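Local atomic coordinates of porin (Rhodobacter capsulatus, PDB entry 2POR), a protein that forms homotrimeric outer-membrane channels through which small hydrophilic solutes of up to about 0.6 kDa diffuse passively. Residues A47-G52 and G56-V61; M181-L186 and V227-Y232; F210-A213 and P219-A222. One frame throughout, in Å; residues are numbered along the deposited sequence.

Contact 1. Residues A47-G52 and G56-V61; sequences AHESVG and GEDGTV
Glu49 and Asp58 bring their aliphatic beginnings together, CB to CB at 3.7 Å, while their two carboxylates lie stacked with planes 5° apart. Each side chain has CG beside its own backbone N and anti to the carbonyl carbon (chi1 -51° for Glu49, -72° for Asp58), and the two chains run obliquely past one another. Stacking sets like charges close, Glu49 OE2 lying 4.3 Å from Asp58 OD1, and Asp74 adds a further acidic group near Asp58; such crowding would probably raise the proton affinity of one or more of these groups. Waters and backbone N-H groups probably offset part of this: one water donates to Glu49 OE2 and accepts from Gly59 N, another donates to Asp58 OD2 and accepts from Gly52 N, and Glu49 OE1 takes the N-H of Lys46. Glu49 is the N-cap residue of helix 50-53, a short helix between the neighbouring antiparallel barrel strands 40-46 and 60-65, and Gly56, with positive phi, is the first residue beyond it to depart from helical backbone angles. Gly52 O gathers three weak hydrogen bonds, from Gly56 N (3.3 Å), Glu57 N (3.2 Å) and Asp58 N (3.3 Å). Asp58 OD2 approaches Gly52 CA to 3.6 Å, on the side where a CB would collide with it. At the subunit interface, Ser50 packs on Ala47 and Val51 on His48 of a neighbouring subunit.

Contact 2. Residues M181-L186 and V227-Y232; sequences MEQLEL and VDHKAY
A single side-chain hydrogen bond, from His229 to Gln183, joins strands 226-240 and 181-192 of the 16-stranded antiparallel porin barrel, which are not sheet neighbours: strand 195-207 lies between them. The nearest CA atoms, those of Gln183 and His229, are accordingly 8.7 Å apart, and the side chains bridge the distance over the intervening strand, where Gln183 rests on Ala202 and His229 on Leu206. His229 NE2 donates to Gln183 OE1 at 2.9 Å, with an almost straight N-H...O angle of 176°. The acceptor lies in the imidazole plane, at the ring edge, whereas the donor is tilted 21° from the carbonyl plane of the amide; amide and ring planes stand 55° apart. Gln183 reaches this far because CG is anti to its backbone N and the chain stays extended beyond it. Beside the bond, the ring's CE1 comes within 3.7 Å of Glu182 O. A bound C8E detergent molecule touches both Gln183 and His229. The amide is fixed at its other end too, since Gln183 NE2 also serves Pro103 O, in a loop, and Glu185. With an alanine here, His229 NE2 would probably be left without this acceptor and Glu185 without its amide partner. That last bond, from Gln183 NE2 to Glu185 OE2, measures 2.9 Å and uses the anti lone pair of the carboxylate oxygen.

Contact 3. Residues F210-A213 and P219-A222; sequences FARA and PVAA
Van der Waals packing is all that passes directly between residues 210-213 and 219-222, and it centres on the long side chain of Arg212 meeting Val220. One methyl of the valine, CG1, sits over a face of the guanidinium, 3.5 Å above its plane and displaced toward the rim. It lies 3.7 Å from Arg212 NE and just as far from Arg212 CD, with Arg212 CZ next at 3.9 Å, so the methyl straddles the joint between the aliphatic chain and the flat head group. The two side chains cross at about a right angle. A bend in the arginine at chi3 (57°) turns the head group so that its face, rather than an edge, meets the valine. Pro219 contributes through its CA, 4.1 Å from Arg212 NE and oblique to the guanidinium plane; its CB points away from residues 210-213.

The polar interactions run through residues flanking the two segments. Arg212 NE donates to Thr218 O, immediately before Pro219, which fixes the guanidinium beside the chain it packs against. Asp209 OD1 accepts from Val220 N, and Arg208 NH2 donates to Ala222 O, so helix side chains on two further positions hold the same part of the loop.

Within the loop, Ala221 is the centre of an inverse gamma turn, where Ala222 N makes a weak bond to Val220 O. The whole is a surface excursion of the beta-barrel, a short helix, 208-214, and an irregular loop inserted between the antiparallel strands 195-207 and 226-240.

From the N terminus, contact 1 comes first: it closes the helix-bearing loop between strands 40-46 and 60-65, on the subunit-facing part of the barrel, and is complete before the others begin. Contact 2 opens at strand 181-192 and closes only at strand 226-240. Contact 3 forms and finishes within that interval, folding the loop after helix 208-214 back onto the helix. Contacts 2 and 3 also touch: Ala211 packs on Val227 and Phe210 on Met181, seating helix 208-214 against the barrel strands. Contact 1 lies across the chain's centre from contact 2, their centres about 30 Å apart, and the two share the same closed sheet.

Contact 1. Residues A47-G52 and G56-V61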
ATOM      1  N   ALA A  47       0.091  -6.129   4.148  1.00 13.74           N
ATOM      2  CA  ALA A  47       0.638  -4.947   3.543  1.00 14.51           C
ATOM      3  C   ALA A  47      -0.271  -4.491   2.374  1.00 17.84           C
ATOM      4  O   ALA A  47      -0.459  -3.286   2.159  1.00 16.71           O
ATOM      5  CB  ALA A  47       2.014  -5.241   2.977  1.00 13.21           C
ATOM      6  N   HIS A  48      -0.835  -5.407   1.593  1.00 18.81           N
ATOM      7  CA  HIS A  48      -1.688  -5.016   0.451  1.00 17.50           C
ATOM      8  C   HIS A  48      -3.015  -4.437   0.915  1.00 22.24           C
ATOM      9  O   HIS A  48      -3.735  -3.879   0.096  1.00 17.89           O
ATOM     10  CB  HIS A  48      -1.925  -6.234  -0.474  1.00 11.96           C
ATOM     11  CG  HIS A  48      -2.783  -7.337   0.098  1.00 19.24           C
ATOM     12  ND1 HIS A  48      -2.466  -8.295   0.963  1.00 19.50           N
ATOM     13  CD2 HIS A  48      -4.111  -7.507  -0.194  1.00 18.37           C
ATOM     14  CE1 HIS A  48      -3.522  -9.026   1.205  1.00 20.35           C
ATOM     15  NE2 HIS A  48      -4.520  -8.542   0.496  1.00 20.64           N
ATOM     16  N   GLU A  49      -3.328  -4.505   2.219  1.00 14.70           N
ATOM     17  CA  GLU A  49      -4.553  -4.031   2.801  1.00 14.46           C
ATOM     18  C   GLU A  49      -4.290  -2.761   3.541  1.00 14.22           C
ATOM     19  O   GLU A  49      -5.201  -2.316   4.257  1.00 15.82           O
ATOM     20  CB  GLU A  49      -5.142  -4.912   3.863  1.00 15.73           C
ATOM     21  CG  GLU A  49      -5.280  -6.342   3.461  1.00 24.60           C
ATOM     22  CD  GLU A  49      -5.803  -7.222   4.592  1.00 32.30           C
ATOM     23  OE1 GLU A  49      -5.304  -7.197   5.720  1.00 21.35           O
ATOM     24  OE2 GLU A  49      -6.736  -7.966   4.325  1.00 21.91           O
ATOM     25  N   SER A  50      -3.118  -2.136   3.435  1.00 14.73           N
ATOM     26  CA  SER A  50      -2.854  -1.001   4.296  1.00 13.74           C
ATOM     27  C   SER A  50      -3.783   0.194   4.095  1.00 20.29           C
ATOM     28  O   SER A  50      -4.125   0.853   5.086  1.00 16.11           O
ATOM     29  CB  SER A  50      -1.441  -0.505   4.086  0.60 12.78           C
ATOM     30  OG  SER A  50      -0.449  -1.512   4.166  0.60 15.12           O
ATOM     31  N   VAL A  51      -4.237   0.519   2.845  1.00 15.56           N
ATOM     32  CA  VAL A  51      -5.197   1.620   2.657  1.00 16.90           C
ATOM     33  C   VAL A  51      -6.524   1.356   3.352  1.00 10.27           C
ATOM     34  O   VAL A  51      -7.050   2.239   4.051  1.00 17.77           O
ATOM     35  CB  VAL A  51      -5.381   1.821   1.135  1.00 16.34           C
ATOM     36  CG1 VAL A  51      -6.460   2.858   0.902  1.00 18.56           C
ATOM     37  CG2 VAL A  51      -4.098   2.320   0.514  1.00 16.82           C
ATOM     38  N   GLY A  52      -7.045   0.129   3.204  1.00 12.24           N
ATOM     39  CA  GLY A  52      -8.280  -0.280   3.825  1.00 13.64           C
ATOM     40  C   GLY A  52      -8.167  -0.356   5.328  1.00 15.14           C
ATOM     41  O   GLY A  52      -9.105  -0.008   6.032  1.00 15.99           O
ATOM     42  N   GLY A  56     -10.942   1.030   8.517  1.00 18.11           N
ATOM     43  CA  GLY A  56     -11.748   0.025   9.214  1.00 14.36           C
ATOM     44  C   GLY A  56     -12.247  -1.055   8.295  1.00 14.53           C
ATOM     45  O   GLY A  56     -12.866  -2.044   8.683  1.00 19.77           O
ATOM     46  N   GLU A  57     -11.983  -0.886   7.002  1.00 17.95           N
ATOM     47  CA  GLU A  57     -12.469  -1.811   5.998  1.00 14.56           C
ATOM     48  C   GLU A  57     -11.719  -3.135   5.983  1.00 19.55           C
ATOM     49  O   GLU A  57     -12.272  -4.183   5.606  1.00 18.74           O
ATOM     50  CB  GLU A  57     -12.342  -1.118   4.650  1.00 15.25           C
ATOM     51  CG  GLU A  57     -12.797  -2.043   3.526  1.00 25.44           C
ATOM     52  CD  GLU A  57     -12.836  -1.445   2.126  1.00 32.41           C
ATOM     53  OE1 GLU A  57     -12.271  -0.373   1.918  1.00 25.94           O
ATOM     54  OE2 GLU A  57     -13.441  -2.072   1.251  1.00 40.55           O
ATOM     55  N   ASP A  58     -10.401  -3.081   6.275  1.00 16.20           N
ATOM     56  CA  ASP A  58      -9.568  -4.274   6.260  1.00 12.73           C
ATOM     57  C   ASP A  58      -8.798  -4.336   7.596  1.00 13.30           C
ATOM     58  O   ASP A  58      -8.645  -3.309   8.249  1.00 14.77           O
ATOM     59  CB  ASP A  58      -8.552  -4.214   5.163  1.00 14.67           C
ATOM     60  CG  ASP A  58      -9.152  -4.397   3.766  1.00 21.34           C
ATOM     61  OD1 ASP A  58     -10.032  -5.237   3.586  1.00 21.30           O
ATOM     62  OD2 ASP A  58      -8.697  -3.697   2.874  1.00 23.15           O
ATOM     63  N   GLY A  59      -8.324  -5.518   7.950  1.00 19.15           N
ATOM     64  CA  GLY A  59      -7.579  -5.716   9.197  1.00 17.18           C
ATOM     65  C   GLY A  59      -8.507  -5.687  10.379  1.00 19.54           C
ATOM     66  O   GLY A  59      -9.704  -5.393  10.251  1.00 19.80           O
ATOM     67  N   THR A  60      -8.045  -6.044  11.582  1.00 16.10           N
ATOM     68  CA  THR A  60      -8.879  -5.961  12.791  1.00 16.20           C
ATOM     69  C   THR A  60      -8.115  -5.339  13.971  1.00 19.22           C
ATOM     70  O   THR A  60      -6.879  -5.325  13.913  1.00 17.59           O
ATOM     71  CB  THR A  60      -9.387  -7.335  13.267  1.00 22.89           C
ATOM     72  OG1 THR A  60      -8.290  -8.233  13.298  1.00 24.63           O
ATOM     73  CG2 THR A  60     -10.483  -7.882  12.362  1.00 22.82           C
ATOM     74  N   VAL A  61      -8.827  -4.765  14.944  1.00 17.23           N
ATOM     75  CA  VAL A  61      -8.287  -4.191  16.171  1.00 19.01           C
ATOM     76  C   VAL A  61      -9.007  -4.972  17.291  1.00 26.28           C
ATOM     77  O   VAL A  61     -10.200  -5.310  17.144  1.00 18.85           O
ATOM     78  CB  VAL A  61      -8.606  -2.680  16.256  1.00 17.83           C
ATOM     79  CG1 VAL A  61      -8.072  -2.081  17.556  1.00 18.08           C
ATOM     80  CG2 VAL A  61      -7.941  -1.972  15.113  1.00 17.74           C
TER
HETATM   81  O   HOH W   1      -8.809  -7.744   6.275  1.00 19.05           O
HETATM   82  O   HOH W   2      -6.894  -2.059   1.136  1.00 30.10           O

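Contact 2. Residues M181-L186 and V227-Y232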
ATOM      1  N   MET A 181     -33.136 -11.896   5.433  1.00 21.42           N
ATOM      2  CA  MET A 181     -32.580 -13.220   5.226  1.00 19.55           C
ATOM      3  C   MET A 181     -32.205 -13.819   6.595  1.00 26.26           C
ATOM      4  O   MET A 181     -31.981 -13.065   7.555  1.00 23.03           O
ATOM      5  CB  MET A 181     -31.329 -13.134   4.352  1.00 20.30           C
ATOM      6  CG  MET A 181     -31.492 -12.364   3.025  1.00 22.93           C
ATOM      7  SD  MET A 181     -30.176 -12.562   1.825  1.00 27.32           S
ATOM      8  CE  MET A 181     -29.879 -10.846   1.729  1.00 22.23           C
ATOM      9  N   GLU A 182     -32.156 -15.135   6.741  1.00 23.25           N
ATOM     10  CA  GLU A 182     -31.691 -15.749   7.969  1.00 28.22           C
ATOM     11  C   GLU A 182     -31.183 -17.115   7.632  1.00 22.99           C
ATOM     12  O   GLU A 182     -31.504 -17.651   6.559  1.00 23.60           O
ATOM     13  CB  GLU A 182     -32.769 -15.885   8.999  1.00 27.70           C
ATOM     14  CG  GLU A 182     -33.931 -16.726   8.554  1.00 39.91           C
ATOM     15  CD  GLU A 182     -34.856 -17.142   9.688  1.00 49.50           C
ATOM     16  OE1 GLU A 182     -35.233 -16.302  10.516  1.00 46.27           O
ATOM     17  OE2 GLU A 182     -35.178 -18.333   9.727  1.00 81.45           O
ATOM     18  N   GLN A 183     -30.327 -17.683   8.493  1.00 23.57           N
ATOM     19  CA  GLN A 183     -29.777 -19.012   8.268  1.00 20.27           C
ATOM     20  C   GLN A 183     -29.426 -19.580   9.638  1.00 24.71           C
ATOM     21  O   GLN A 183     -28.935 -18.842  10.499  1.00 25.60           O
ATOM     22  CB  GLN A 183     -28.533 -18.905   7.397  1.00 21.67           C
ATOM     23  CG  GLN A 183     -27.932 -20.216   6.988  1.00 22.57           C
ATOM     24  CD  GLN A 183     -26.829 -19.955   6.002  1.00 34.59           C
ATOM     25  OE1 GLN A 183     -27.124 -19.628   4.878  1.00 33.27           O
ATOM     26  NE2 GLN A 183     -25.534 -20.056   6.234  1.00 26.73           N
ATOM     27  N   LEU A 184     -29.741 -20.843   9.831  1.00 25.90           N
ATOM     28  CA  LEU A 184     -29.429 -21.562  11.047  1.00 25.47           C
ATOM     29  C   LEU A 184     -28.407 -22.602  10.670  1.00 30.93           C
ATOM     30  O   LEU A 184     -28.567 -23.228   9.623  1.00 29.59           O
ATOM     31  CB  LEU A 184     -30.640 -22.268  11.593  1.00 30.36           C
ATOM     32  CG  LEU A 184     -30.390 -23.168  12.827  1.00 53.58           C
ATOM     33  CD1 LEU A 184     -30.419 -22.367  14.146  1.00 41.36           C
ATOM     34  CD2 LEU A 184     -31.446 -24.251  12.826  1.00 61.50           C
ATOM     35  N   GLU A 185     -27.348 -22.833  11.452  1.00 24.93           N
ATOM     36  CA  GLU A 185     -26.336 -23.834  11.125  1.00 21.56           C
ATOM     37  C   GLU A 185     -26.124 -24.814  12.296  1.00 20.96           C
ATOM     38  O   GLU A 185     -26.228 -24.399  13.463  1.00 25.62           O
ATOM     39  CB  GLU A 185     -24.950 -23.231  10.869  1.00 28.40           C
ATOM     40  CG  GLU A 185     -24.729 -22.288   9.697  1.00 33.30           C
ATOM     41  CD  GLU A 185     -24.753 -20.804  10.003  1.00 31.54           C
ATOM     42  OE1 GLU A 185     -24.536 -20.367  11.124  1.00 27.29           O
ATOM     43  OE2 GLU A 185     -24.989 -20.054   9.080  1.00 25.85           O
ATOM     44  N   LEU A 186     -25.816 -26.067  11.964  1.00 24.15           N
ATOM     45  CA  LEU A 186     -25.375 -27.084  12.917  1.00 28.00           C
ATOM     46  C   LEU A 186     -24.054 -27.500  12.329  1.00 28.26           C
ATOM     47  O   LEU A 186     -23.951 -27.718  11.113  1.00 29.09           O
ATOM     48  CB  LEU A 186     -26.214 -28.356  12.957  1.00 30.48           C
ATOM     49  CG  LEU A 186     -27.641 -28.104  13.298  1.00 49.76           C
ATOM     50  CD1 LEU A 186     -28.412 -29.378  13.048  1.00 56.71           C
ATOM     51  CD2 LEU A 186     -27.734 -27.574  14.712  1.00 41.46           C
ATOM     52  N   VAL A 227     -36.698 -16.795  -0.824  1.00 31.55           N
ATOM     53  CA  VAL A 227     -36.720 -18.198  -1.267  1.00 25.98           C
ATOM     54  C   VAL A 227     -36.105 -19.074  -0.171  1.00 37.72           C
ATOM     55  O   VAL A 227     -35.210 -18.605   0.535  1.00 30.25           O
ATOM     56  CB  VAL A 227     -35.914 -18.440  -2.566  1.00 26.42           C
ATOM     57  CG1 VAL A 227     -36.793 -17.944  -3.687  1.00 35.42           C
ATOM     58  CG2 VAL A 227     -34.548 -17.740  -2.580  1.00 24.43           C
ATOM     59  N   ASP A 228     -36.512 -20.316   0.054  1.00 28.65           N
ATOM     60  CA  ASP A 228     -35.928 -21.151   1.105  1.00 30.27           C
ATOM     61  C   ASP A 228     -34.703 -21.803   0.584  1.00 27.49           C
ATOM     62  O   ASP A 228     -34.638 -22.095  -0.611  1.00 27.44           O
ATOM     63  CB  ASP A 228     -36.879 -22.264   1.559  1.00 29.18           C
ATOM     64  CG  ASP A 228     -38.149 -21.683   2.189  1.00 36.93           C
ATOM     65  OD1 ASP A 228     -38.056 -20.829   3.080  1.00 60.99           O
ATOM     66  OD2 ASP A 228     -39.240 -22.057   1.759  1.00 67.40           O
ATOM     67  N   HIS A 229     -33.713 -22.081   1.423  1.00 27.81           N
ATOM     68  CA  HIS A 229     -32.506 -22.736   0.930  1.00 27.57           C
ATOM     69  C   HIS A 229     -31.978 -23.686   1.992  1.00 22.47           C
ATOM     70  O   HIS A 229     -32.323 -23.584   3.182  1.00 25.44           O
ATOM     71  CB  HIS A 229     -31.366 -21.723   0.597  1.00 24.81           C
ATOM     72  CG  HIS A 229     -30.823 -20.941   1.822  1.00 25.52           C
ATOM     73  ND1 HIS A 229     -31.456 -20.110   2.658  1.00 26.06           N
ATOM     74  CD2 HIS A 229     -29.498 -20.981   2.249  1.00 26.80           C
ATOM     75  CE1 HIS A 229     -30.596 -19.652   3.546  1.00 31.27           C
ATOM     76  NE2 HIS A 229     -29.432 -20.185   3.282  1.00 24.74           N
ATOM     77  N   LYS A 230     -31.163 -24.603   1.505  1.00 25.04           N
ATOM     78  CA  LYS A 230     -30.427 -25.425   2.403  1.00 31.02           C
ATOM     79  C   LYS A 230     -29.058 -25.643   1.823  1.00 29.49           C
ATOM     80  O   LYS A 230     -28.859 -25.504   0.623  1.00 24.54           O
ATOM     81  CB  LYS A 230     -31.153 -26.716   2.604  1.00 26.28           C
ATOM     82  CG  LYS A 230     -31.172 -27.774   1.549  1.00 47.78           C
ATOM     83  CD  LYS A 230     -32.269 -28.748   2.043  1.00 73.52           C
ATOM     84  CE  LYS A 230     -33.654 -28.047   2.155  1.00 89.17           C
ATOM     85  NZ  LYS A 230     -34.641 -28.744   2.967  1.00101.19           N
ATOM     86  N   ALA A 231     -28.087 -25.905   2.687  1.00 28.59           N
ATOM     87  CA  ALA A 231     -26.713 -26.142   2.283  1.00 23.31           C
ATOM     88  C   ALA A 231     -26.159 -27.165   3.282  1.00 23.75           C
ATOM     89  O   ALA A 231     -26.542 -27.179   4.466  1.00 27.95           O
ATOM     90  CB  ALA A 231     -25.934 -24.842   2.390  1.00 23.08           C
ATOM     91  N   TYR A 232     -25.330 -28.088   2.846  1.00 23.45           N
ATOM     92  CA  TYR A 232     -24.685 -29.026   3.762  1.00 32.26           C
ATOM     93  C   TYR A 232     -23.407 -29.545   3.117  1.00 29.25           C
ATOM     94  O   TYR A 232     -23.253 -29.474   1.887  1.00 27.46           O
ATOM     95  CB  TYR A 232     -25.637 -30.202   4.134  1.00 28.02           C
ATOM     96  CG  TYR A 232     -26.405 -30.799   2.970  1.00 27.17           C
ATOM     97  CD1 TYR A 232     -27.622 -30.228   2.635  1.00 35.93           C
ATOM     98  CD2 TYR A 232     -25.886 -31.859   2.245  1.00 30.56           C
ATOM     99  CE1 TYR A 232     -28.324 -30.716   1.557  1.00 40.00           C
ATOM    100  CE2 TYR A 232     -26.594 -32.363   1.165  1.00 39.00           C
ATOM    101  CZ  TYR A 232     -27.810 -31.779   0.830  1.00 38.48           C
ATOM    102  OH  TYR A 232     -28.526 -32.243  -0.272  1.00 56.10           O
TER

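Contact 3. Residues F210-A213 and P219-A222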
ATOM      1  N   PHE A 210     -30.808 -11.918  -4.682  1.00 24.91           N
ATOM      2  CA  PHE A 210     -29.481 -12.272  -4.146  1.00 27.45           C
ATOM      3  C   PHE A 210     -29.210 -13.769  -4.479  1.00 21.30           C
ATOM      4  O   PHE A 210     -28.155 -14.127  -5.042  1.00 22.41           O
ATOM      5  CB  PHE A 210     -29.540 -11.949  -2.623  1.00 24.74           C
ATOM      6  CG  PHE A 210     -28.370 -12.414  -1.763  1.00 36.77           C
ATOM      7  CD1 PHE A 210     -28.356 -13.704  -1.248  1.00 36.73           C
ATOM      8  CD2 PHE A 210     -27.321 -11.556  -1.502  1.00 48.62           C
ATOM      9  CE1 PHE A 210     -27.293 -14.137  -0.476  1.00 42.01           C
ATOM     10  CE2 PHE A 210     -26.258 -11.995  -0.725  1.00 38.96           C
ATOM     11  CZ  PHE A 210     -26.247 -13.279  -0.217  1.00 34.54           C
ATOM     12  N   ALA A 211     -30.185 -14.666  -4.245  1.00 18.70           N
ATOM     13  CA  ALA A 211     -30.069 -16.064  -4.607  1.00 17.41           C
ATOM     14  C   ALA A 211     -29.824 -16.298  -6.076  1.00 21.61           C
ATOM     15  O   ALA A 211     -28.983 -17.118  -6.465  1.00 23.50           O
ATOM     16  CB  ALA A 211     -31.347 -16.753  -4.173  1.00 20.52           C
ATOM     17  N   ARG A 212     -30.511 -15.580  -6.973  1.00 24.46           N
ATOM     18  CA  ARG A 212     -30.310 -15.753  -8.405  1.00 21.96           C
ATOM     19  C   ARG A 212     -28.910 -15.330  -8.805  1.00 20.18           C
ATOM     20  O   ARG A 212     -28.289 -15.950  -9.670  1.00 23.86           O
ATOM     21  CB  ARG A 212     -31.332 -14.915  -9.196  1.00 19.67           C
ATOM     22  CG  ARG A 212     -32.797 -15.385  -8.979  1.00 22.71           C
ATOM     23  CD  ARG A 212     -33.875 -14.498  -9.739  1.00 23.65           C
ATOM     24  NE  ARG A 212     -33.586 -14.476 -11.166  1.00 20.64           N
ATOM     25  CZ  ARG A 212     -34.029 -15.407 -12.010  1.00 19.45           C
ATOM     26  NH1 ARG A 212     -34.824 -16.378 -11.601  1.00 22.61           N
ATOM     27  NH2 ARG A 212     -33.708 -15.382 -13.282  1.00 22.43           N
ATOM     28  N   ALA A 213     -28.386 -14.269  -8.190  1.00 22.64           N
ATOM     29  CA  ALA A 213     -27.020 -13.797  -8.486  1.00 24.94           C
ATOM     30  C   ALA A 213     -25.960 -14.837  -8.076  1.00 28.90           C
ATOM     31  O   ALA A 213     -24.932 -14.916  -8.745  1.00 28.23           O
ATOM     32  CB  ALA A 213     -26.744 -12.489  -7.759  1.00 18.67           C
ATOM     33  N   PRO A 219     -31.767 -10.673 -12.322  1.00 21.50           N
ATOM     34  CA  PRO A 219     -32.860 -10.483 -11.384  1.00 23.92           C
ATOM     35  C   PRO A 219     -34.242 -10.450 -12.058  1.00 32.60           C
ATOM     36  O   PRO A 219     -34.305 -10.240 -13.286  1.00 29.02           O
ATOM     37  CB  PRO A 219     -32.498  -9.192 -10.703  1.00 26.19           C
ATOM     38  CG  PRO A 219     -31.725  -8.424 -11.733  1.00 25.43           C
ATOM     39  CD  PRO A 219     -30.921  -9.487 -12.432  1.00 20.73           C
ATOM     40  N   VAL A 220     -35.324 -10.670 -11.292  1.00 33.44           N
ATOM     41  CA  VAL A 220     -36.646 -10.516 -11.871  1.00 28.14           C
ATOM     42  C   VAL A 220     -37.171  -9.144 -11.447  1.00 37.97           C
ATOM     43  O   VAL A 220     -36.928  -8.652 -10.331  1.00 26.48           O
ATOM     44  CB  VAL A 220     -37.668 -11.700 -11.486  1.00 32.32           C
ATOM     45  CG1 VAL A 220     -36.895 -12.912 -11.072  1.00 24.32           C
ATOM     46  CG2 VAL A 220     -38.685 -11.309 -10.491  1.00 34.39           C
ATOM     47  N   ALA A 221     -37.860  -8.479 -12.382  1.00 25.77           N
ATOM     48  CA  ALA A 221     -38.367  -7.140 -12.157  1.00 22.75           C
ATOM     49  C   ALA A 221     -39.690  -7.202 -11.449  1.00 34.19           C
ATOM     50  O   ALA A 221     -40.750  -7.084 -12.071  1.00 35.48           O
ATOM     51  CB  ALA A 221     -38.524  -6.440 -13.496  1.00 25.04           C
ATOM     52  N   ALA A 222     -39.630  -7.424 -10.138  1.00 25.99           N
ATOM     53  CA  ALA A 222     -40.786  -7.546  -9.253  1.00 20.53           C
ATOM     54  C   ALA A 222     -40.326  -7.160  -7.866  1.00 27.31           C
ATOM     55  O   ALA A 222     -39.115  -7.028  -7.650  1.00 32.70           O
ATOM     56  CB  ALA A 222     -41.315  -8.978  -9.129  1.00 17.91           C
TER